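Acetoin utilization protein (Exiguobacterium sibiricum, PDB 2Q04) is probably an acetyltransferase of the GNAT family with a part in acetoin utilization, although its own substrate is not established. Local coordinates at residues P37-F42 with A100-A105; R62-R67 with V76-P81; H128-T133 with L183-G188; T134-H139 with T170-I175. All blocks are in the same frame, centred on the assembly; numbering follows the deposited sequence. Where two conformers were deposited one is given.

Contact 1. Residues P37-F42 with A100-A105; sequences PGLTAF and AIEVAA
Glu102 rises from its strand into the loop 37-42, and it is the residue most covered by the loop. OE2 accepts the backbone N-H of Ala41, with N and OE2 2.8 Å apart; the donor comes from the syn side, 26° out of the carboxylate plane. Ala41 CB lies beside the same oxygen. The other oxygen, OE1, lies at the edge of the Phe42 ring, 3.5 Å from CD2, with ring and carboxylate planes 75° apart. Farther along the same ring, CE2 packs 3.6 Å from Ala100 CB. Nearer the backbone of Glu102, Leu39 CD2 touches Glu102 CG at 3.7 Å and lies close to Ala104 N. What brings Glu102 to the loop is its extended chain, with CG anti to the backbone N (chi1 -164°). An alanine here would probably leave the Ala41 N-H without its acceptor and the loop freer to move. One shell out, a water accepts from Phe42 N at 3.1 Å and sits beside Glu102 OE1 and Leu39 O, while Tyr75 OH makes a weak hydrogen bond to OE1. The loop thus lies over the end of strand 95-103 just before helix 45-56, whose Gln48 touches Phe42; Ile101 and Val103 point away from the loop, and their side chains reach helix 112-121.

Contact 2. Residues R62-R67 with V76-P81; sequences RIIIAR and VTFLYP
Ile64 and Val76 stand side by side, pointing the same way, on two antiparallel strands that form a hairpin of the GNAT sheet. The strand axes approach to 4.9 Å and run 170° apart. Two hydrogen-bonded pairs hold them: Ile64 N to Val76 O and the return bond from Val76 N to Ile64 O, then Arg62 N to Phe78 O and Phe78 N to Arg62 O. Of these, Val76 N to Ile64 O measures 2.9 Å.

Followed outward, Ile64 starts with CB 3.7 Å from Val76 CG1. Its CG2 branch keeps to the same methyl, at 4.1 Å from Val76 CG1. The other branch ends at CD1, which chi2 of 65° turns back instead of letting the chain run extended; this methyl comes obliquely to the Phe78 ring, 4.4 Å from CE2. Arg62 adds its CB to the same face, 4.0 Å from Phe78 CB, before its extended chain leads the guanidinium away to a salt bridge with Asp123. Phe78 CD2, meanwhile, lies near Arg62 O, which sits at the ring edge.

The reverse face carries the non-hydrogen-bonded pair Ile63 and Thr77, again side by side, with Ile63 CD1 3.5 Å from Thr77 CG2. Thr77 OG1 turns instead to the backbone N of Ala100. The hairpin is thereby enclosed between two helices: Ser120 of helix 112-121 touches Ile64, Val76 and Phe78, while Leu52 of helix 45-56 touches Ile63 and Thr77.

Contact 3. Residues H128-T133 with L183-G188; sequences HYLILT and LMARIG
Leu130 and Ile187 lie side by side and point the same way, Leu130 CG 4.0 Å from Ile187 CG1. Their strands, 130-133 and 183-187, are antiparallel neighbours in the mixed sheet; strand 95-103 lies parallel on the other side of 130-135, and Phe199 of helix 193-203 covers the Leu130 and Ala185 face. On this face Ala185 CB is 4.1 Å from Leu130 CD2 and also touches Leu132 CB. Leu132 CA and Ala185 CA approach to 3.9 Å.

On the other face Thr133 and Met184, a selenomethionine, also point together, Thr133 CG2 standing 4.0 Å from Met184 CB. Thr133 OG1 is anti to its own backbone N (chi1 -153°) and makes a hydrogen bond to Leu98 O on strand 95-103. Ile131 and Arg186 pair beside them, joined by a short bond of 2.6 Å from Arg186 N to Ile131 O. The extended Arg186 chain carries NH1 to a water, 3.1 Å away, that donates to Tyr129 O; Glu127 makes a salt bridge to the same nitrogen.

Backbone bonds thus set the antiparallel register, side chains meet across it through apolar atoms, and the polar ends look to water or to residues beyond the two strands.

Contact 4. Residues T134-H139 with T170-I175; sequences TEYYWH and TDDPEI. With CA (calcium ion), chain G; EDO (1,2-ethanediol), chain J; EDO (1,2-ethanediol), chain K.
Tyr136 and Ile175 meet where strand 130-135 leaves the sheet, against the N-capped start of helix 173-176 and next to a calcium ion. Asp172 is the N-cap of this helix, its OD2 accepting from Ile175 N at 3.3 Å from above the carboxylate plane. Just before it, Thr170 OG1 accepts from Asp172 N, an ST turn that positions the capping residue.

Ile175, in the helix that Asp172 caps, supplies the apolar contact. Its CG1 lies 3.8 Å from Tyr136 CE1, the two side chains crossing at about a right angle. Its CD1 reaches on to Thr134 CG2, again at 3.8 Å. Glu174, one residue earlier, meets the same Tyr136 ring, CB lying near CE1 and its carboxylate plane turned 59° from the ring. Within segment 134-139, Tyr136 CB stands 3.4 Å above the plane of the Trp138 ring, offset toward its rim. An alanine in place of Tyr136 would keep that CB but is likely to open a gap beside Ile175 CG1 and Glu174 CB, which would lose their ring contact.

Thr134 binds the metal through its backbone: its carbonyl O lies 2.5 Å from the calcium, and Gly99 O, from strand 95-103, is the second protein ligand; three waters join them. One of these accepts from Thr134 N. Another, bound to the calcium at 2.4 Å, is held by the second-shell residue Glu135, donating to OE2 across 2.7 Å.

How the contacts relate
All four contacts reach one sheet. Contacts 1 and 2, centres 13 Å apart, meet where Ala100 O lies 2.8 Å from Thr77 N, a probable hydrogen bond. Contact 2 touches contact 3 through Phe78 CE1 and Ile131 CG2, 4.0 Å apart. Contacts 3 and 4 both use strand 130-135, and Leu183 CB packs 3.8 Å from Ile175 CD1. The loop of contact 1 meets the 3-10 segment of contact 4, Ala41 CB lying 3.6 Å from His139 O. Between strands 95-103 and 130-135 sits the calcium, about 5 Å from the Ala100 side chain. In GNAT enzymes the opening between two such parallel strands receives acetyl-CoA, so the metal, and the ethanediol bound by Glu135 and His139, may border that cleft.

Contact 1. Residues P37-F42 with A100-A105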
# COMPACT_ATOMS: atom_id res chain seq x y z
N PRO A 37 4.31 -12.82 -13.94
CA PRO A 37 5.58 -12.28 -14.49
C PRO A 37 5.58 -10.76 -14.73
O PRO A 37 6.64 -10.16 -14.85
CB PRO A 37 5.74 -13.03 -15.82
CG PRO A 37 4.88 -14.24 -15.69
CD PRO A 37 3.74 -13.85 -14.83
N GLY A 38 4.39 -10.16 -14.77
CA GLY A 38 4.26 -8.73 -15.06
C GLY A 38 4.27 -7.83 -13.83
O GLY A 38 3.90 -6.65 -13.93
N LEU A 39 4.69 -8.36 -12.68
CA LEU A 39 4.75 -7.57 -11.44
C LEU A 39 6.21 -7.28 -11.06
O LEU A 39 6.68 -7.70 -9.99
CB LEU A 39 4.03 -8.31 -10.30
CG LEU A 39 2.51 -8.51 -10.50
CD1 LEU A 39 1.97 -9.52 -9.52
CD2 LEU A 39 1.77 -7.19 -10.36
N THR A 40 6.89 -6.51 -11.91
CA THR A 40 8.34 -6.26 -11.76
C THR A 40 8.67 -4.74 -11.55
O THR A 40 9.77 -4.29 -11.91
CB THR A 40 9.12 -6.78 -13.00
OG1 THR A 40 8.59 -6.17 -14.19
CG2 THR A 40 8.99 -8.30 -13.13
N ALA A 41 7.75 -4.00 -10.94
CA ALA A 41 7.94 -2.54 -10.73
C ALA A 41 8.90 -2.25 -9.57
O ALA A 41 9.50 -1.17 -9.52
CB ALA A 41 6.59 -1.86 -10.48
N PHE A 42 9.01 -3.19 -8.63
CA PHE A 42 9.91 -3.03 -7.49
C PHE A 42 11.13 -3.93 -7.61
O PHE A 42 12.25 -3.48 -7.40
CB PHE A 42 9.16 -3.27 -6.19
CG PHE A 42 8.15 -2.22 -5.88
CD1 PHE A 42 8.55 -0.97 -5.39
CD2 PHE A 42 6.81 -2.42 -6.17
CE1 PHE A 42 7.62 0.03 -5.15
CE2 PHE A 42 5.87 -1.42 -5.93
CZ PHE A 42 6.28 -0.19 -5.42
N ALA A 100 3.24 -1.08 -0.62
CA ALA A 100 3.08 -0.97 -2.05
C ALA A 100 1.78 -1.61 -2.53
O ALA A 100 1.09 -2.31 -1.77
CB ALA A 100 4.27 -1.61 -2.75
N ILE A 101 1.43 -1.32 -3.78
CA ILE A 101 0.26 -1.87 -4.42
C ILE A 101 0.56 -1.99 -5.89
O ILE A 101 0.89 -1.01 -6.53
CB ILE A 101 -0.99 -0.98 -4.20
CG1 ILE A 101 -2.24 -1.62 -4.79
CG2 ILE A 101 -0.78 0.39 -4.79
CD1 ILE A 101 -3.51 -0.93 -4.39
N GLU A 102 0.54 -3.20 -6.40
CA GLU A 102 0.91 -3.44 -7.78
C GLU A 102 -0.07 -4.39 -8.46
O GLU A 102 -0.60 -5.28 -7.83
CB GLU A 102 2.35 -4.00 -7.84
CG GLU A 102 2.98 -3.92 -9.22
CD GLU A 102 4.44 -4.41 -9.24
OE1 GLU A 102 4.99 -4.73 -8.15
OE2 GLU A 102 5.03 -4.47 -10.36
N VAL A 103 -0.31 -4.16 -9.74
CA VAL A 103 -1.26 -4.95 -10.51
C VAL A 103 -0.73 -5.14 -11.93
O VAL A 103 -0.35 -4.17 -12.58
CB VAL A 103 -2.63 -4.23 -10.60
CG1 VAL A 103 -3.59 -5.01 -11.50
CG2 VAL A 103 -3.23 -4.03 -9.20
N ALA A 104 -0.71 -6.38 -12.40
CA ALA A 104 -0.22 -6.68 -13.75
C ALA A 104 -0.86 -5.75 -14.78
O ALA A 104 -2.05 -5.46 -14.71
CB ALA A 104 -0.50 -8.14 -14.11
N ALA A 105 -0.06 -5.31 -15.75
CA ALA A 105 -0.48 -4.32 -16.75
C ALA A 105 -1.77 -4.71 -17.51
O ALA A 105 -2.64 -3.87 -17.75
CB ALA A 105 0.65 -4.06 -17.74
O HOH W 1 7.59 -5.92 -8.10

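Contact 2. Residues R62-R67 with V76-P81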
# COMPACT_ATOMS: atom_id res chain seq x y z
N ARG A 62 0.53 -7.51 6.59
CA ARG A 62 -0.68 -7.94 5.88
C ARG A 62 -0.47 -7.88 4.38
O ARG A 62 -0.09 -6.83 3.82
CB ARG A 62 -1.86 -7.04 6.24
CG ARG A 62 -2.17 -7.01 7.68
CD ARG A 62 -3.44 -6.30 7.95
NE ARG A 62 -3.83 -6.42 9.35
CZ ARG A 62 -5.08 -6.31 9.80
NH1 ARG A 62 -6.08 -6.08 8.96
NH2 ARG A 62 -5.33 -6.45 11.10
N ILE A 63 -0.75 -9.00 3.72
CA ILE A 63 -0.68 -9.08 2.27
C ILE A 63 -2.06 -9.47 1.73
O ILE A 63 -2.55 -10.55 1.98
CB ILE A 63 0.36 -10.14 1.80
CG1 ILE A 63 1.78 -9.79 2.31
CG2 ILE A 63 0.35 -10.27 0.26
CD1 ILE A 63 2.38 -8.53 1.70
N ILE A 64 -2.72 -8.53 1.07
CA ILE A 64 -3.96 -8.80 0.38
C ILE A 64 -3.63 -8.97 -1.10
O ILE A 64 -2.84 -8.19 -1.66
CB ILE A 64 -5.00 -7.65 0.59
CG1 ILE A 64 -5.57 -7.68 2.02
CG2 ILE A 64 -6.15 -7.76 -0.43
CD1 ILE A 64 -4.54 -7.41 3.11
N ILE A 65 -4.21 -9.99 -1.73
CA ILE A 65 -3.85 -10.36 -3.11
C ILE A 65 -5.04 -10.36 -4.05
O ILE A 65 -6.17 -10.58 -3.63
CB ILE A 65 -3.21 -11.75 -3.16
CG1 ILE A 65 -4.21 -12.83 -2.67
CG2 ILE A 65 -1.93 -11.77 -2.32
CD1 ILE A 65 -3.71 -14.23 -2.83
N ALA A 66 -4.78 -10.05 -5.32
CA ALA A 66 -5.73 -10.26 -6.40
C ALA A 66 -5.25 -11.49 -7.13
O ALA A 66 -4.13 -11.51 -7.64
CB ALA A 66 -5.78 -9.08 -7.31
N ARG A 67 -6.10 -12.51 -7.20
CA ARG A 67 -5.65 -13.84 -7.54
C ARG A 67 -6.57 -14.54 -8.56
O ARG A 67 -7.78 -14.36 -8.55
CB ARG A 67 -5.57 -14.68 -6.26
CG ARG A 67 -5.15 -16.10 -6.45
CD ARG A 67 -5.14 -16.87 -5.12
NE ARG A 67 -6.45 -16.88 -4.45
CZ ARG A 67 -7.51 -17.61 -4.85
NH1 ARG A 67 -7.46 -18.31 -5.97
NH2 ARG A 67 -8.63 -17.58 -4.15
N VAL A 76 -1.43 -5.80 -2.45
CA VAL A 76 -1.22 -4.60 -1.69
C VAL A 76 -0.67 -5.00 -0.33
O VAL A 76 -1.16 -5.97 0.27
CB VAL A 76 -2.53 -3.77 -1.54
CG1 VAL A 76 -3.60 -4.57 -0.80
CG2 VAL A 76 -2.25 -2.46 -0.82
N THR A 77 0.38 -4.29 0.13
CA THR A 77 1.11 -4.68 1.35
C THR A 77 0.94 -3.68 2.47
O THR A 77 0.78 -2.49 2.24
CB THR A 77 2.61 -4.83 1.08
OG1 THR A 77 3.21 -3.53 0.93
CG2 THR A 77 2.86 -5.65 -0.17
N PHE A 78 0.99 -4.19 3.71
CA PHE A 78 0.94 -3.35 4.90
C PHE A 78 1.94 -3.85 5.88
O PHE A 78 2.06 -5.05 6.10
CB PHE A 78 -0.44 -3.38 5.54
CG PHE A 78 -1.50 -2.87 4.67
CD1 PHE A 78 -1.86 -1.53 4.71
CD2 PHE A 78 -2.15 -3.72 3.78
CE1 PHE A 78 -2.86 -1.05 3.87
CE2 PHE A 78 -3.15 -3.25 2.95
CZ PHE A 78 -3.51 -1.91 3.00
N LEU A 79 2.67 -2.92 6.48
CA LEU A 79 3.65 -3.25 7.51
C LEU A 79 4.09 -1.98 8.18
O LEU A 79 3.70 -0.88 7.75
CB LEU A 79 4.87 -3.98 6.90
CG LEU A 79 5.73 -3.19 5.90
CD1 LEU A 79 7.02 -3.95 5.61
CD2 LEU A 79 4.97 -2.88 4.59
N TYR A 80 4.89 -2.10 9.23
CA TYR A 80 5.42 -0.92 9.90
C TYR A 80 6.42 -0.23 9.01
O TYR A 80 7.12 -0.88 8.24
CB TYR A 80 6.07 -1.28 11.24
CG TYR A 80 5.07 -1.51 12.36
CD1 TYR A 80 4.01 -0.63 12.56
CD2 TYR A 80 5.24 -2.56 13.25
CE1 TYR A 80 3.12 -0.82 13.57
CE2 TYR A 80 4.34 -2.76 14.28
CZ TYR A 80 3.28 -1.89 14.44
OH TYR A 80 2.38 -2.07 15.47
N PRO A 81 6.49 1.12 9.10
CA PRO A 81 7.41 1.90 8.27
C PRO A 81 8.86 1.44 8.38
O PRO A 81 9.27 0.92 9.41
CB PRO A 81 7.25 3.32 8.82
CG PRO A 81 5.92 3.35 9.44
CD PRO A 81 5.68 1.99 9.98

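Contact 3. Residues H128-T133 with L183-G188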
# COMPACT_ATOMS: atom_id res chain seq x y z
N HIS A 128 -7.90 1.45 13.72
CA HIS A 128 -7.06 1.79 14.86
C HIS A 128 -5.69 2.31 14.43
O HIS A 128 -4.88 2.72 15.27
CB HIS A 128 -6.90 0.58 15.77
CG HIS A 128 -8.18 0.12 16.40
ND1 HIS A 128 -8.59 0.54 17.64
CD2 HIS A 128 -9.15 -0.70 15.94
CE1 HIS A 128 -9.76 -0.01 17.93
NE2 HIS A 128 -10.12 -0.77 16.91
N TYR A 129 -5.43 2.30 13.13
CA TYR A 129 -4.14 2.74 12.60
C TYR A 129 -4.25 4.00 11.79
O TYR A 129 -5.28 4.28 11.19
CB TYR A 129 -3.53 1.65 11.72
CG TYR A 129 -3.12 0.41 12.46
CD1 TYR A 129 -1.87 0.32 13.07
CD2 TYR A 129 -3.97 -0.67 12.55
CE1 TYR A 129 -1.49 -0.83 13.75
CE2 TYR A 129 -3.61 -1.82 13.23
CZ TYR A 129 -2.37 -1.89 13.83
OH TYR A 129 -2.01 -3.04 14.51
N LEU A 130 -3.18 4.79 11.84
CA LEU A 130 -2.97 5.84 10.88
C LEU A 130 -2.10 5.21 9.77
O LEU A 130 -0.93 4.84 10.00
CB LEU A 130 -2.25 7.04 11.53
CG LEU A 130 -2.13 8.31 10.68
CD1 LEU A 130 -1.85 9.56 11.55
CD2 LEU A 130 -1.04 8.15 9.61
N ILE A 131 -2.71 4.98 8.60
CA ILE A 131 -2.04 4.28 7.50
C ILE A 131 -1.50 5.28 6.48
O ILE A 131 -2.27 5.90 5.74
CB ILE A 131 -3.00 3.26 6.80
CG1 ILE A 131 -3.62 2.32 7.84
CG2 ILE A 131 -2.25 2.45 5.72
CD1 ILE A 131 -4.80 1.51 7.31
N LEU A 132 -0.20 5.45 6.45
CA LEU A 132 0.42 6.35 5.51
C LEU A 132 1.02 5.56 4.37
O LEU A 132 1.21 4.36 4.47
CB LEU A 132 1.50 7.22 6.21
CG LEU A 132 2.73 6.53 6.88
CD1 LEU A 132 3.77 6.07 5.85
CD2 LEU A 132 3.38 7.49 7.87
N THR A 133 1.30 6.25 3.27
CA THR A 133 1.91 5.61 2.10
C THR A 133 2.70 6.65 1.30
O THR A 133 2.37 7.83 1.32
CB THR A 133 0.82 4.91 1.16
OG1 THR A 133 1.41 3.83 0.45
CG2 THR A 133 0.24 5.88 0.18
N LEU A 183 2.92 11.99 -0.41
CA LEU A 183 2.62 11.27 0.79
C LEU A 183 1.13 11.29 0.95
O LEU A 183 0.50 12.33 0.79
CB LEU A 183 3.28 11.97 1.99
CG LEU A 183 2.75 11.62 3.39
CD1 LEU A 183 3.15 10.19 3.80
CD2 LEU A 183 3.28 12.63 4.39
N MSE A 184 0.56 10.16 1.25
CA MSE A 184 -0.87 10.07 1.52
C MSE A 184 -1.07 9.28 2.76
O MSE A 184 -0.20 8.51 3.15
CB MSE A 184 -1.61 9.40 0.36
CG MSE A 184 -1.45 10.11 -0.95
SE MSE A 184 -2.45 9.27 -2.32
CE MSE A 184 -4.24 9.59 -1.62
N ALA A 185 -2.22 9.45 3.40
CA ALA A 185 -2.49 8.72 4.62
C ALA A 185 -3.97 8.61 4.94
O ALA A 185 -4.74 9.50 4.66
CB ALA A 185 -1.76 9.35 5.78
N ARG A 186 -4.33 7.49 5.56
CA ARG A 186 -5.68 7.24 6.01
C ARG A 186 -5.69 7.22 7.51
O ARG A 186 -5.05 6.36 8.14
CB ARG A 186 -6.19 5.89 5.48
CG ARG A 186 -7.62 5.51 5.93
CD ARG A 186 -7.90 4.04 5.62
NE ARG A 186 -9.34 3.71 5.52
CZ ARG A 186 -10.11 3.39 6.54
NH1 ARG A 186 -9.65 3.41 7.78
NH2 ARG A 186 -11.38 3.09 6.34
N ILE A 187 -6.38 8.20 8.11
CA ILE A 187 -6.49 8.27 9.57
C ILE A 187 -7.73 7.52 10.03
O ILE A 187 -8.86 7.98 9.83
CB ILE A 187 -6.57 9.74 10.07
CG1 ILE A 187 -5.31 10.51 9.67
CG2 ILE A 187 -6.75 9.78 11.61
CD1 ILE A 187 -5.42 12.02 9.87
N GLY A 188 -7.52 6.36 10.65
CA GLY A 188 -8.60 5.55 11.15
C GLY A 188 -9.52 6.31 12.08
O GLY A 188 -9.08 7.21 12.81
O HOH W 2 -6.69 3.34 8.82

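Contact 4. Residues T134-H139 with T170-I175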
# COMPACT_ATOMS: atom_id res chain seq x y z
N THR A 134 3.75 6.19 0.64
CA THR A 134 4.57 7.06 -0.19
C THR A 134 4.60 6.53 -1.60
O THR A 134 4.72 5.32 -1.81
CB THR A 134 6.00 7.09 0.32
OG1 THR A 134 6.49 5.75 0.46
CG2 THR A 134 6.07 7.79 1.67
N GLU A 135 4.49 7.44 -2.57
CA GLU A 135 4.52 7.06 -4.00
C GLU A 135 5.51 7.95 -4.75
O GLU A 135 5.44 9.16 -4.66
CB GLU A 135 3.11 7.21 -4.61
CG GLU A 135 2.11 6.10 -4.18
CD GLU A 135 2.41 4.74 -4.83
OE1 GLU A 135 3.03 4.73 -5.91
OE2 GLU A 135 2.01 3.69 -4.26
N TYR A 136 6.45 7.32 -5.46
CA TYR A 136 7.49 8.03 -6.18
C TYR A 136 7.41 7.70 -7.67
O TYR A 136 7.29 6.54 -8.05
CB TYR A 136 8.85 7.62 -5.66
CG TYR A 136 9.01 7.75 -4.17
CD1 TYR A 136 9.62 8.86 -3.60
CD2 TYR A 136 8.57 6.74 -3.32
CE1 TYR A 136 9.79 8.97 -2.22
CE2 TYR A 136 8.72 6.84 -1.94
CZ TYR A 136 9.34 7.96 -1.40
OH TYR A 136 9.51 8.06 -0.05
N TYR A 137 7.60 8.73 -8.52
CA TYR A 137 7.45 8.57 -9.98
C TYR A 137 8.34 7.43 -10.54
O TYR A 137 8.00 6.81 -11.56
CB TYR A 137 7.79 9.89 -10.71
CG TYR A 137 9.27 10.01 -11.07
CD1 TYR A 137 9.80 9.33 -12.17
CD2 TYR A 137 10.14 10.76 -10.29
CE1 TYR A 137 11.14 9.40 -12.48
CE2 TYR A 137 11.50 10.86 -10.61
CZ TYR A 137 11.99 10.16 -11.70
OH TYR A 137 13.34 10.22 -12.02
N TRP A 138 9.48 7.18 -9.88
CA TRP A 138 10.49 6.23 -10.41
C TRP A 138 10.15 4.72 -10.22
O TRP A 138 10.95 3.85 -10.56
CB TRP A 138 11.90 6.55 -9.84
CG TRP A 138 11.97 6.67 -8.33
CD1 TRP A 138 11.92 5.66 -7.42
CD2 TRP A 138 12.18 7.88 -7.57
NE1 TRP A 138 12.04 6.16 -6.14
CE2 TRP A 138 12.21 7.52 -6.21
CE3 TRP A 138 12.30 9.23 -7.91
CZ2 TRP A 138 12.37 8.46 -5.18
CZ3 TRP A 138 12.47 10.17 -6.88
CH2 TRP A 138 12.50 9.78 -5.55
N HIS A 139 8.95 4.44 -9.68
CA HIS A 139 8.47 3.07 -9.53
C HIS A 139 7.21 2.83 -10.38
O HIS A 139 6.64 1.74 -10.36
CB HIS A 139 8.17 2.76 -8.05
CG HIS A 139 9.37 2.86 -7.15
ND1 HIS A 139 9.35 3.57 -5.97
CD2 HIS A 139 10.61 2.34 -7.27
CE1 HIS A 139 10.54 3.48 -5.40
NE2 HIS A 139 11.32 2.74 -6.16
N THR A 170 4.32 17.56 2.69
CA THR A 170 5.47 17.14 3.47
C THR A 170 6.72 17.89 3.03
O THR A 170 6.82 18.33 1.88
CB THR A 170 5.73 15.64 3.33
OG1 THR A 170 6.89 15.29 4.09
CG2 THR A 170 5.95 15.26 1.86
N ASP A 171 7.68 18.03 3.94
CA ASP A 171 8.96 18.59 3.59
C ASP A 171 10.03 17.50 3.45
O ASP A 171 11.22 17.78 3.39
CB ASP A 171 9.40 19.64 4.63
CG ASP A 171 9.54 19.07 6.02
OD1 ASP A 171 9.62 17.83 6.17
OD2 ASP A 171 9.60 19.86 6.97
N ASP A 172 9.58 16.24 3.39
CA ASP A 172 10.49 15.12 3.17
C ASP A 172 11.26 15.35 1.87
O ASP A 172 10.66 15.53 0.82
CB ASP A 172 9.71 13.81 3.07
CG ASP A 172 10.62 12.61 2.80
OD1 ASP A 172 11.55 12.38 3.61
OD2 ASP A 172 10.38 11.89 1.81
N PRO A 173 12.60 15.36 1.95
CA PRO A 173 13.42 15.65 0.78
C PRO A 173 13.09 14.79 -0.45
O PRO A 173 12.95 15.32 -1.54
CB PRO A 173 14.84 15.37 1.26
CG PRO A 173 14.78 15.57 2.72
CD PRO A 173 13.43 15.13 3.14
N GLU A 174 12.98 13.48 -0.27
CA GLU A 174 12.74 12.57 -1.40
C GLU A 174 11.39 12.85 -2.08
O GLU A 174 11.30 12.94 -3.30
CB GLU A 174 12.80 11.10 -0.95
CG GLU A 174 14.23 10.54 -0.80
CD GLU A 174 14.25 9.09 -0.26
OE1 GLU A 174 13.24 8.38 -0.41
OE2 GLU A 174 15.29 8.66 0.28
N ILE A 175 10.34 12.95 -1.28
CA ILE A 175 9.03 13.26 -1.82
C ILE A 175 8.99 14.66 -2.43
O ILE A 175 8.48 14.85 -3.53
CB ILE A 175 7.94 13.13 -0.75
CG1 ILE A 175 7.68 11.66 -0.47
CG2 ILE A 175 6.65 13.82 -1.21
CD1 ILE A 175 6.81 11.43 0.69
CA CA G . 5.18 2.96 -1.36
C1 EDO J . 2.58 1.89 -8.97
O1 EDO J . 1.83 2.92 -8.29
C2 EDO J . 3.35 1.05 -7.98
O2 EDO J . 4.41 0.36 -8.64
C1 EDO K . 4.78 18.11 -1.76
O1 EDO K . 4.47 18.36 -0.37
C2 EDO K . 4.27 16.71 -2.16
O2 EDO K . 4.22 16.55 -3.59
O HOH W 3 4.49 3.52 1.14
O HOH W 4 2.78 3.15 -1.73
O HOH W 5 7.89 2.70 -1.36